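Local coordinates for protein thiaminase-I (Naegleria gruberi, PDB 4HCW) that is an enzyme of the thiaminase I-like family, probably built on a two-lobed fold related to that of periplasmic binding proteins, at residues E50-Y54 and F66-F72; S103-V107 and V335-V339; F114-S120 and Y259-L265; S156-F162 and C349-R354. All blocks are in the same frame, centred on the assembly; numbering follows the deposited sequence.

Interaction 1 (E50-Y54 and F66-F72)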
# COMPACT_ATOMS: atom_id res chain seq x y z
N GLU A 50 -4.26 -14.71 8.98
CA GLU A 50 -3.38 -13.68 8.46
C GLU A 50 -2.40 -14.26 7.45
O GLU A 50 -1.66 -15.20 7.75
CB GLU A 50 -2.63 -12.99 9.60
CG GLU A 50 -3.55 -12.36 10.64
CD GLU A 50 -2.78 -11.73 11.79
OE1 GLU A 50 -3.43 -11.29 12.77
OE2 GLU A 50 -1.54 -11.68 11.73
N PHE A 51 -2.39 -13.68 6.25
CA PHE A 51 -1.49 -14.13 5.19
C PHE A 51 -0.39 -13.11 4.93
O PHE A 51 -0.62 -12.07 4.33
CB PHE A 51 -2.28 -14.39 3.90
CG PHE A 51 -1.42 -14.76 2.73
CD1 PHE A 51 -0.84 -16.01 2.63
CD2 PHE A 51 -1.19 -13.85 1.70
CE1 PHE A 51 -0.05 -16.35 1.55
CE2 PHE A 51 -0.41 -14.18 0.62
CZ PHE A 51 0.16 -15.44 0.54
N ASP A 52 0.82 -13.43 5.39
CA ASP A 52 1.96 -12.55 5.22
C ASP A 52 2.55 -12.69 3.82
O ASP A 52 3.35 -13.59 3.56
CB ASP A 52 3.04 -12.86 6.26
CG ASP A 52 4.07 -11.75 6.39
OD1 ASP A 52 4.10 -10.86 5.51
OD2 ASP A 52 4.85 -11.77 7.36
N CYS A 53 2.16 -11.79 2.92
CA CYS A 53 2.66 -11.81 1.55
C CYS A 53 4.11 -11.34 1.49
O CYS A 53 4.77 -11.46 0.45
CB CYS A 53 1.79 -10.95 0.64
SG CYS A 53 1.85 -9.18 1.01
N TYR A 54 4.61 -10.80 2.60
CA TYR A 54 5.99 -10.35 2.67
C TYR A 54 6.89 -11.44 3.24
O TYR A 54 7.97 -11.17 3.76
CB TYR A 54 6.10 -9.05 3.47
CG TYR A 54 5.30 -7.92 2.87
CD1 TYR A 54 5.66 -7.35 1.66
CD2 TYR A 54 4.16 -7.44 3.51
CE1 TYR A 54 4.92 -6.32 1.11
CE2 TYR A 54 3.42 -6.41 2.96
CZ TYR A 54 3.80 -5.86 1.76
OH TYR A 54 3.06 -4.83 1.21
N PHE A 66 -6.60 -15.41 -0.91
CA PHE A 66 -5.61 -14.66 -0.15
C PHE A 66 -5.51 -13.20 -0.61
O PHE A 66 -5.81 -12.88 -1.76
CB PHE A 66 -4.24 -15.33 -0.27
CG PHE A 66 -3.81 -15.58 -1.68
CD1 PHE A 66 -3.13 -14.62 -2.40
CD2 PHE A 66 -4.10 -16.79 -2.30
CE1 PHE A 66 -2.74 -14.84 -3.70
CE2 PHE A 66 -3.71 -17.02 -3.61
CZ PHE A 66 -3.03 -16.05 -4.31
N SER A 67 -5.07 -12.33 0.29
CA SER A 67 -4.81 -10.94 -0.04
C SER A 67 -3.31 -10.70 -0.09
O SER A 67 -2.61 -10.91 0.90
CB SER A 67 -5.47 -10.01 0.97
OG SER A 67 -5.26 -8.65 0.62
N THR A 68 -2.82 -10.26 -1.25
CA THR A 68 -1.39 -10.03 -1.42
C THR A 68 -1.11 -8.66 -2.02
O THR A 68 -1.94 -8.10 -2.73
CB THR A 68 -0.75 -11.10 -2.32
OG1 THR A 68 0.61 -10.75 -2.59
CG2 THR A 68 -1.50 -11.21 -3.64
N ASP A 69 0.07 -8.13 -1.73
CA ASP A 69 0.53 -6.90 -2.36
C ASP A 69 0.74 -7.18 -3.84
O ASP A 69 1.26 -8.23 -4.21
CB ASP A 69 1.83 -6.42 -1.71
CG ASP A 69 2.18 -4.99 -2.07
OD1 ASP A 69 1.85 -4.55 -3.19
OD2 ASP A 69 2.80 -4.30 -1.23
N SER A 70 0.34 -6.23 -4.68
CA SER A 70 0.47 -6.40 -6.13
C SER A 70 1.92 -6.30 -6.58
O SER A 70 2.23 -6.55 -7.75
CB SER A 70 -0.40 -5.37 -6.86
OG SER A 70 -0.07 -4.05 -6.47
N ILE A 71 2.81 -5.95 -5.66
CA ILE A 71 4.23 -5.84 -5.96
C ILE A 71 4.83 -7.22 -6.25
O ILE A 71 5.86 -7.34 -6.90
CB ILE A 71 5.01 -5.16 -4.81
CG1 ILE A 71 6.38 -4.68 -5.29
CG2 ILE A 71 5.14 -6.09 -3.61
CD1 ILE A 71 7.17 -3.93 -4.24
N PHE A 72 4.16 -8.27 -5.76
CA PHE A 72 4.62 -9.63 -5.98
C PHE A 72 3.63 -10.42 -6.82
O PHE A 72 3.74 -11.63 -6.95
CB PHE A 72 4.83 -10.34 -4.64
CG PHE A 72 5.91 -9.73 -3.79
CD1 PHE A 72 7.03 -9.17 -4.37
CD2 PHE A 72 5.79 -9.70 -2.41
CE1 PHE A 72 8.02 -8.60 -3.59
CE2 PHE A 72 6.77 -9.14 -1.62
CZ PHE A 72 7.89 -8.59 -2.21

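Interaction 2 (S103-V107 and V335-V339)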
# COMPACT_ATOMS: atom_id res chain seq x y z
N SER A 103 -4.92 -1.74 -13.34
CA SER A 103 -3.69 -2.14 -14.01
C SER A 103 -2.79 -2.93 -13.07
O SER A 103 -2.09 -3.85 -13.50
CB SER A 103 -2.94 -0.91 -14.53
OG SER A 103 -3.70 -0.22 -15.50
N SER A 104 -2.81 -2.58 -11.79
CA SER A 104 -1.97 -3.24 -10.80
C SER A 104 -2.46 -4.66 -10.52
O SER A 104 -1.70 -5.49 -10.02
CB SER A 104 -1.95 -2.44 -9.50
OG SER A 104 -3.23 -2.44 -8.87
N ALA A 105 -3.72 -4.93 -10.85
CA ALA A 105 -4.30 -6.24 -10.61
C ALA A 105 -4.25 -7.12 -11.85
O ALA A 105 -4.46 -8.33 -11.78
CB ALA A 105 -5.74 -6.10 -10.12
N SER A 106 -3.97 -6.51 -13.00
CA SER A 106 -3.93 -7.24 -14.26
C SER A 106 -2.51 -7.67 -14.61
O SER A 106 -1.57 -6.87 -14.55
CB SER A 106 -4.51 -6.39 -15.40
OG SER A 106 -3.73 -5.23 -15.63
N VAL A 107 -2.36 -8.94 -14.97
CA VAL A 107 -1.06 -9.48 -15.37
C VAL A 107 -1.14 -10.06 -16.78
O VAL A 107 -1.85 -11.03 -17.02
CB VAL A 107 -0.57 -10.57 -14.40
CG1 VAL A 107 0.75 -11.15 -14.88
CG2 VAL A 107 -0.43 -10.00 -12.99
N VAL A 335 2.75 1.96 -10.52
CA VAL A 335 2.75 0.85 -9.58
C VAL A 335 3.94 -0.07 -9.83
O VAL A 335 4.05 -0.69 -10.89
CB VAL A 335 1.45 0.02 -9.66
CG1 VAL A 335 1.54 -1.20 -8.75
CG2 VAL A 335 0.25 0.87 -9.30
N LEU A 336 4.83 -0.16 -8.85
CA LEU A 336 6.02 -1.00 -8.97
C LEU A 336 5.70 -2.46 -8.69
O LEU A 336 5.16 -2.79 -7.63
CB LEU A 336 7.12 -0.50 -8.03
CG LEU A 336 8.45 -1.26 -8.07
CD1 LEU A 336 9.06 -1.19 -9.46
CD2 LEU A 336 9.41 -0.70 -7.03
N ARG A 337 6.03 -3.33 -9.64
CA ARG A 337 5.78 -4.77 -9.49
C ARG A 337 7.00 -5.60 -9.88
O ARG A 337 7.87 -5.13 -10.61
CB ARG A 337 4.57 -5.19 -10.32
CG ARG A 337 3.29 -4.43 -9.99
CD ARG A 337 2.08 -5.07 -10.65
NE ARG A 337 2.24 -5.19 -12.10
CZ ARG A 337 1.31 -5.70 -12.91
NH1 ARG A 337 1.54 -5.76 -14.21
NH2 ARG A 337 0.16 -6.14 -12.41
N CYS A 338 7.05 -6.83 -9.39
CA CYS A 338 8.18 -7.72 -9.65
C CYS A 338 7.78 -8.89 -10.55
O CYS A 338 6.77 -9.54 -10.31
CB CYS A 338 8.76 -8.24 -8.34
SG CYS A 338 9.07 -6.96 -7.11
N VAL A 339 8.59 -9.16 -11.56
CA VAL A 339 8.28 -10.20 -12.54
C VAL A 339 8.70 -11.60 -12.11
O VAL A 339 7.90 -12.53 -12.14
CB VAL A 339 8.92 -9.89 -13.91
CG1 VAL A 339 8.72 -11.05 -14.87
CG2 VAL A 339 8.34 -8.61 -14.49

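Interaction 3 (F114-S120 and Y259-L265)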
# COMPACT_ATOMS: atom_id res chain seq x y z
N PHE A 114 -9.18 -9.30 -7.11
CA PHE A 114 -10.02 -8.17 -6.75
C PHE A 114 -9.24 -7.21 -5.86
O PHE A 114 -8.83 -7.57 -4.76
CB PHE A 114 -11.27 -8.64 -6.00
CG PHE A 114 -11.98 -9.79 -6.65
CD1 PHE A 114 -11.65 -11.10 -6.33
CD2 PHE A 114 -12.99 -9.56 -7.57
CE1 PHE A 114 -12.31 -12.16 -6.93
CE2 PHE A 114 -13.65 -10.62 -8.17
CZ PHE A 114 -13.31 -11.92 -7.85
N PRO A 115 -9.04 -5.97 -6.34
CA PRO A 115 -8.34 -4.94 -5.56
C PRO A 115 -9.05 -4.65 -4.24
O PRO A 115 -10.26 -4.41 -4.24
CB PRO A 115 -8.42 -3.71 -6.48
CG PRO A 115 -8.55 -4.28 -7.85
CD PRO A 115 -9.40 -5.50 -7.69
N GLN A 116 -8.31 -4.67 -3.14
CA GLN A 116 -8.89 -4.47 -1.82
C GLN A 116 -8.45 -3.15 -1.19
O GLN A 116 -9.28 -2.31 -0.87
CB GLN A 116 -8.53 -5.63 -0.89
CG GLN A 116 -9.04 -5.46 0.53
CD GLN A 116 -8.78 -6.67 1.40
OE1 GLN A 116 -7.99 -7.55 1.05
NE2 GLN A 116 -9.43 -6.72 2.56
N TYR A 117 -7.15 -2.99 -1.01
CA TYR A 117 -6.61 -1.81 -0.34
C TYR A 117 -5.77 -0.96 -1.29
O TYR A 117 -5.16 -1.46 -2.22
CB TYR A 117 -5.77 -2.22 0.87
CG TYR A 117 -6.54 -2.93 1.95
CD1 TYR A 117 -7.82 -2.51 2.31
CD2 TYR A 117 -6.01 -4.03 2.61
CE1 TYR A 117 -8.53 -3.16 3.29
CE2 TYR A 117 -6.71 -4.69 3.60
CZ TYR A 117 -7.98 -4.25 3.94
OH TYR A 117 -8.69 -4.90 4.92
N LEU A 118 -5.76 0.35 -1.03
CA LEU A 118 -4.93 1.28 -1.78
C LEU A 118 -3.98 1.97 -0.81
O LEU A 118 -4.42 2.51 0.21
CB LEU A 118 -5.80 2.31 -2.49
CG LEU A 118 -5.46 2.61 -3.96
CD1 LEU A 118 -6.37 3.71 -4.50
CD2 LEU A 118 -3.99 3.00 -4.11
N CYS A 119 -2.69 1.95 -1.12
CA CYS A 119 -1.69 2.47 -0.20
C CYS A 119 -0.62 3.27 -0.93
O CYS A 119 -0.32 3.00 -2.10
CB CYS A 119 -1.05 1.32 0.58
SG CYS A 119 -0.31 1.80 2.15
N SER A 120 -0.04 4.25 -0.24
CA SER A 120 1.01 5.09 -0.81
C SER A 120 1.71 5.92 0.27
O SER A 120 1.18 6.10 1.36
CB SER A 120 0.44 6.03 -1.88
OG SER A 120 1.43 6.92 -2.37
N TYR A 259 3.90 7.04 -6.98
CA TYR A 259 3.74 5.60 -6.88
C TYR A 259 2.78 5.21 -5.76
O TYR A 259 2.80 5.81 -4.69
CB TYR A 259 5.10 4.92 -6.65
CG TYR A 259 5.89 4.69 -7.92
CD1 TYR A 259 6.53 5.73 -8.57
CD2 TYR A 259 6.02 3.41 -8.45
CE1 TYR A 259 7.25 5.52 -9.73
CE2 TYR A 259 6.74 3.19 -9.61
CZ TYR A 259 7.36 4.24 -10.24
OH TYR A 259 8.08 4.02 -11.39
N VAL A 260 1.94 4.22 -6.03
CA VAL A 260 1.03 3.69 -5.01
C VAL A 260 1.15 2.18 -4.89
O VAL A 260 1.62 1.51 -5.81
CB VAL A 260 -0.44 4.04 -5.30
CG1 VAL A 260 -0.61 5.54 -5.49
CG2 VAL A 260 -0.94 3.28 -6.52
N TYR A 261 0.72 1.64 -3.75
CA TYR A 261 0.67 0.21 -3.54
C TYR A 261 -0.79 -0.24 -3.49
O TYR A 261 -1.64 0.48 -2.98
CB TYR A 261 1.36 -0.18 -2.23
CG TYR A 261 2.80 0.28 -2.12
CD1 TYR A 261 3.83 -0.45 -2.71
CD2 TYR A 261 3.14 1.43 -1.42
CE1 TYR A 261 5.15 -0.04 -2.60
CE2 TYR A 261 4.45 1.85 -1.31
CZ TYR A 261 5.45 1.11 -1.91
OH TYR A 261 6.76 1.52 -1.80
N THR A 262 -1.07 -1.42 -4.03
CA THR A 262 -2.42 -1.97 -3.98
C THR A 262 -2.42 -3.41 -3.47
O THR A 262 -1.70 -4.26 -3.99
CB THR A 262 -3.11 -1.94 -5.36
OG1 THR A 262 -2.39 -2.77 -6.28
CG2 THR A 262 -3.19 -0.52 -5.90
N ASP A 263 -3.23 -3.66 -2.44
CA ASP A 263 -3.42 -5.02 -1.94
C ASP A 263 -4.57 -5.66 -2.70
O ASP A 263 -5.64 -5.06 -2.86
CB ASP A 263 -3.70 -5.00 -0.44
CG ASP A 263 -2.52 -4.51 0.37
OD1 ASP A 263 -1.37 -4.84 -0.00
OD2 ASP A 263 -2.73 -3.80 1.37
N VAL A 264 -4.35 -6.89 -3.17
CA VAL A 264 -5.31 -7.54 -4.05
C VAL A 264 -5.78 -8.90 -3.51
O VAL A 264 -4.97 -9.76 -3.17
CB VAL A 264 -4.73 -7.73 -5.46
CG1 VAL A 264 -5.64 -8.60 -6.31
CG2 VAL A 264 -4.51 -6.38 -6.13
N LEU A 265 -7.10 -9.07 -3.44
CA LEU A 265 -7.70 -10.35 -3.08
C LEU A 265 -7.73 -11.27 -4.29
O LEU A 265 -8.32 -10.94 -5.32
CB LEU A 265 -9.12 -10.14 -2.55
CG LEU A 265 -9.26 -9.63 -1.12
CD1 LEU A 265 -10.67 -9.12 -0.86
CD2 LEU A 265 -8.90 -10.73 -0.13

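Interaction 4 (S156-F162 and C349-R354)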
# COMPACT_ATOMS: atom_id res chain seq x y z
N SER A 156 15.93 3.47 7.00
CA SER A 156 16.38 2.69 5.84
C SER A 156 15.77 1.30 5.81
O SER A 156 16.48 0.30 5.79
CB SER A 156 17.91 2.61 5.79
OG SER A 156 18.48 3.89 5.60
N SER A 157 14.44 1.24 5.81
CA SER A 157 13.73 -0.03 5.72
C SER A 157 13.99 -0.68 4.37
O SER A 157 14.00 -0.01 3.34
CB SER A 157 12.23 0.18 5.91
OG SER A 157 11.95 0.76 7.18
N SER A 158 14.21 -1.99 4.38
CA SER A 158 14.55 -2.74 3.18
C SER A 158 13.55 -2.51 2.05
O SER A 158 13.92 -2.29 0.90
CB SER A 158 14.65 -4.24 3.49
OG SER A 158 15.60 -4.49 4.51
N PHE A 159 12.26 -2.55 2.41
CA PHE A 159 11.19 -2.40 1.44
C PHE A 159 11.13 -0.97 0.89
O PHE A 159 10.69 -0.75 -0.24
CB PHE A 159 9.85 -2.78 2.08
CG PHE A 159 8.74 -2.99 1.09
CD1 PHE A 159 8.65 -4.18 0.38
CD2 PHE A 159 7.79 -2.01 0.88
CE1 PHE A 159 7.63 -4.38 -0.52
CE2 PHE A 159 6.76 -2.21 -0.02
CZ PHE A 159 6.68 -3.40 -0.73
N THR A 160 11.57 -0.01 1.69
CA THR A 160 11.55 1.39 1.30
C THR A 160 12.81 1.76 0.52
O THR A 160 12.75 2.49 -0.47
CB THR A 160 11.40 2.32 2.52
OG1 THR A 160 10.25 1.93 3.27
CG2 THR A 160 11.25 3.77 2.07
N VAL A 161 13.96 1.26 0.97
CA VAL A 161 15.22 1.46 0.27
C VAL A 161 15.14 0.89 -1.14
O VAL A 161 15.53 1.54 -2.11
CB VAL A 161 16.39 0.79 1.02
CG1 VAL A 161 17.64 0.77 0.15
CG2 VAL A 161 16.66 1.50 2.34
N PHE A 162 14.61 -0.32 -1.25
CA PHE A 162 14.41 -0.97 -2.54
C PHE A 162 13.42 -0.19 -3.41
O PHE A 162 13.64 -0.02 -4.61
CB PHE A 162 13.91 -2.41 -2.34
CG PHE A 162 13.41 -3.06 -3.59
CD1 PHE A 162 14.29 -3.60 -4.52
CD2 PHE A 162 12.04 -3.14 -3.85
CE1 PHE A 162 13.82 -4.20 -5.67
CE2 PHE A 162 11.57 -3.74 -5.00
CZ PHE A 162 12.46 -4.27 -5.91
N CYS A 349 18.73 -6.71 -2.39
CA CYS A 349 18.98 -5.49 -3.15
C CYS A 349 19.13 -4.31 -2.21
O CYS A 349 19.99 -3.45 -2.41
CB CYS A 349 17.84 -5.23 -4.14
SG CYS A 349 18.03 -3.71 -5.10
N ALA A 350 18.30 -4.28 -1.18
CA ALA A 350 18.36 -3.22 -0.18
C ALA A 350 19.69 -3.24 0.56
O ALA A 350 20.25 -2.20 0.88
CB ALA A 350 17.21 -3.36 0.80
N GLY A 351 20.19 -4.45 0.83
CA GLY A 351 21.45 -4.62 1.51
C GLY A 351 22.63 -4.10 0.71
O GLY A 351 23.61 -3.62 1.26
N VAL A 352 22.52 -4.20 -0.61
CA VAL A 352 23.56 -3.71 -1.50
C VAL A 352 23.53 -2.19 -1.57
O VAL A 352 24.58 -1.53 -1.54
CB VAL A 352 23.39 -4.29 -2.93
CG1 VAL A 352 24.36 -3.63 -3.90
CG2 VAL A 352 23.59 -5.80 -2.91
N LEU A 353 22.33 -1.62 -1.64
CA LEU A 353 22.15 -0.19 -1.81
C LEU A 353 22.54 0.64 -0.59
O LEU A 353 23.10 1.72 -0.73
CB LEU A 353 20.70 0.12 -2.21
CG LEU A 353 20.24 -0.41 -3.57
CD1 LEU A 353 18.74 -0.28 -3.71
CD2 LEU A 353 20.95 0.31 -4.70
N ARG A 354 22.23 0.13 0.60
CA ARG A 354 22.41 0.89 1.85
C ARG A 354 23.77 1.56 2.08
O ARG A 354 23.81 2.72 2.49
CB ARG A 354 22.00 0.06 3.07
CG ARG A 354 20.52 0.16 3.41
CD ARG A 354 20.24 -0.21 4.86
NE ARG A 354 20.31 -1.65 5.08
CZ ARG A 354 19.26 -2.46 5.06
NH1 ARG A 354 18.05 -1.98 4.83
NH2 ARG A 354 19.42 -3.76 5.28

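Interaction 1 (E50-Y54 and F66-F72)
Cys53, Phe51 and Tyr54 bury the most surface where the loop after strand 44-50 closes against strand 65-69. Strand 8-13 lies between these two strands, parallel to both, so a beta-alpha-beta crossover through helix 56-60 skips over it; Phe51 and Ser67 each bond to its backbone. Cys53 points at the strand, and its thiol does polar work: Asp69 N donates a hydrogen bond to Cys53 SG, 3.4 Å away with a nearly straight angle of 162°. A small side chain suits this tight spot, with Cys53 CB only 3.4 Å from Thr68 OG1. Phe51 supplies the apolar part. Phe66 CB sits over the face of its ring, 4.1 Å from the centroid, in a CH-pi contact, while Ser67 O approaches the ring edge at 3.4 Å from Phe51 CD2. Tyr54 combines both characters. Its phenol donates to Asp69 OD2 over a short 2.5 Å from Tyr54 OH, and its CD1 packs 3.9 Å from CE2 of Phe72. The other oxygen, Asp69 OD1, accepts from Ile71 N at 3.0 Å, an Asx turn that bends the chain after the strand. Asp69 thus spends its carboxylate on two donors and its amide on a third partner, which implies that a buried acid is accommodated here by hydrogen bonds in a mixed contact, where aromatic side chains sit beside polar groups.

Interaction 2 (S103-V107 and V335-V339)
The guanidinium of Arg337 dominates this contact. Its NH2 donates to Ser106 O at 2.8 Å with a good angle of 162°, and a weak bond from NH2 reaches Ser104 O at 3.1 Å; NH1 adds another weak one to Ser106 O at 3.3 Å. Both carbonyls lie at the edge of the guanidinium, near its plane, where its hydrogens point. They belong to the C-terminal end of helix 99-105 and the turn leaving it, where carbonyls run out of helical amide partners, so a long cationic donor suits the place well. The charge itself is balanced from elsewhere, since NH1 also forms a salt bridge with Asp178. Within the turn, Ser106 OG donates to Ser103 O at 3.0 Å, holding the chain as it leaves the helix. The packing beyond is modest: Ser104 CB rests 3.8 Å from Val335 CG1, while Val107 CG2 stands 3.9 Å from Arg337 NH2. Ser104 turns its hydroxyl to Val101 O and to Thr262. Val335 and Arg337, two residues apart on an extended strand, both point toward the helix end. Strand 335-338 pairs in parallel with strand 176-179 on the backbone of Val177 and Ile179; Val107 packs on Leu73 and Val77 of helix 73-77, and Ala105 lies on Pro115 of strand 110-125.

Interaction 3 (F114-S120 and Y259-L265)
A classic beta bulge interrupts this antiparallel strand pair at the heart of the main sheet. The two strands lead into and out of the chain between them, consistent with the crossover segments that join the lobes in folds of the periplasmic-binding-protein type. At the bulge Gln116 and Tyr117 both face Asp263, whose O accepts from Gln116 N at 2.7 Å and from Tyr117 N at 3.2 Å; Asp263 N returns a bond to Tyr117 O at 2.9 Å. The extra residue shifts the register by one. Before it, Phe114 and Leu265 form a hydrogen-bonded pair, with both N-to-O distances, Phe114 N to Leu265 O and Leu265 N to Phe114 O, at 2.6 Å. Pro115 follows in a non-hydrogen-bonded pair with Val264, where lacking an amide hydrogen costs nothing toward this neighbour. Beyond the bulge, Cys119 and Tyr261 make the next hydrogen-bonded pair, with a very short 2.4 Å from Tyr261 N to Cys119 O. Leu118 and Val260 share the face with Pro115 and are apolar, as befits a surface covered by Val101 and Phe100 of helix 99-105; Leu118 CD2 lies 3.9 Å from Val260 CB. Phe114 and Leu265 meet Ile283 of helix 275-288 on the other face. At the far end, Ser120 OG donates to Tyr259 O at 2.9 Å.

Interaction 4 (S156-F162 and C349-R354)
Two helices far apart in the chain cross here: the first turn of helix 158-169 meets the last turn of helix 343-353, close to the C-terminus, and the axes of segments 158-162 and 349-353 come within 8.6 Å and are inclined at 70°. Small residues permit the approach. Ser158 and Ala350 bring their CA atoms to 5.1 Å, and Ala350 CB touches Ser158 O at 3.5 Å. Val161, pointing at the partner, packs its CG1 3.9 Å from Leu353 CB. Cys349 suits the edge of the Phe162 ring, its SG 3.8 Å from Phe162 CD1 in a sulfur-aromatic contact. At the margin the long Arg354 donates a weak hydrogen bond from NH1 to Ser156 O at 2.9 Å; Ser156, with positive phi, is the C-prime residue of the Schellman motif ending helix 151-155. Around the pair, Thr160 packs against Asp152 and Val153 of that short helix, Val161 also touches Leu357, Phe162 and Cys349 reach Leu184 and Pro185 in a loop, and Phe159, pointing away from helix 343-353, meets Tyr54 edge-to-face.

Overall arrangement
Interactions 1, 2 and 3 are buried and meet around one sheet, whereas interaction 4 is only partly buried, with its centre about 17 Å from that of the chain. Strands 65-69 and 260-267 are sheet neighbours, so interactions 1 and 3 meet strand to strand, at Thr68 O and Val264 N. Thr262 OG1 links three contacts, lying 2.7 Å from both Ser70 OG and Ser104 OG. Backbone bonding dominates the central strand pair; thiol and carboxylate acceptors serve interaction 1, a buried arginine interaction 2, and mainly apolar helix packing, with an arginine at its margin, interaction 4. Phe159 joins helix 158-169 to the other contacts, touching Tyr54, Ile71 and Tyr261.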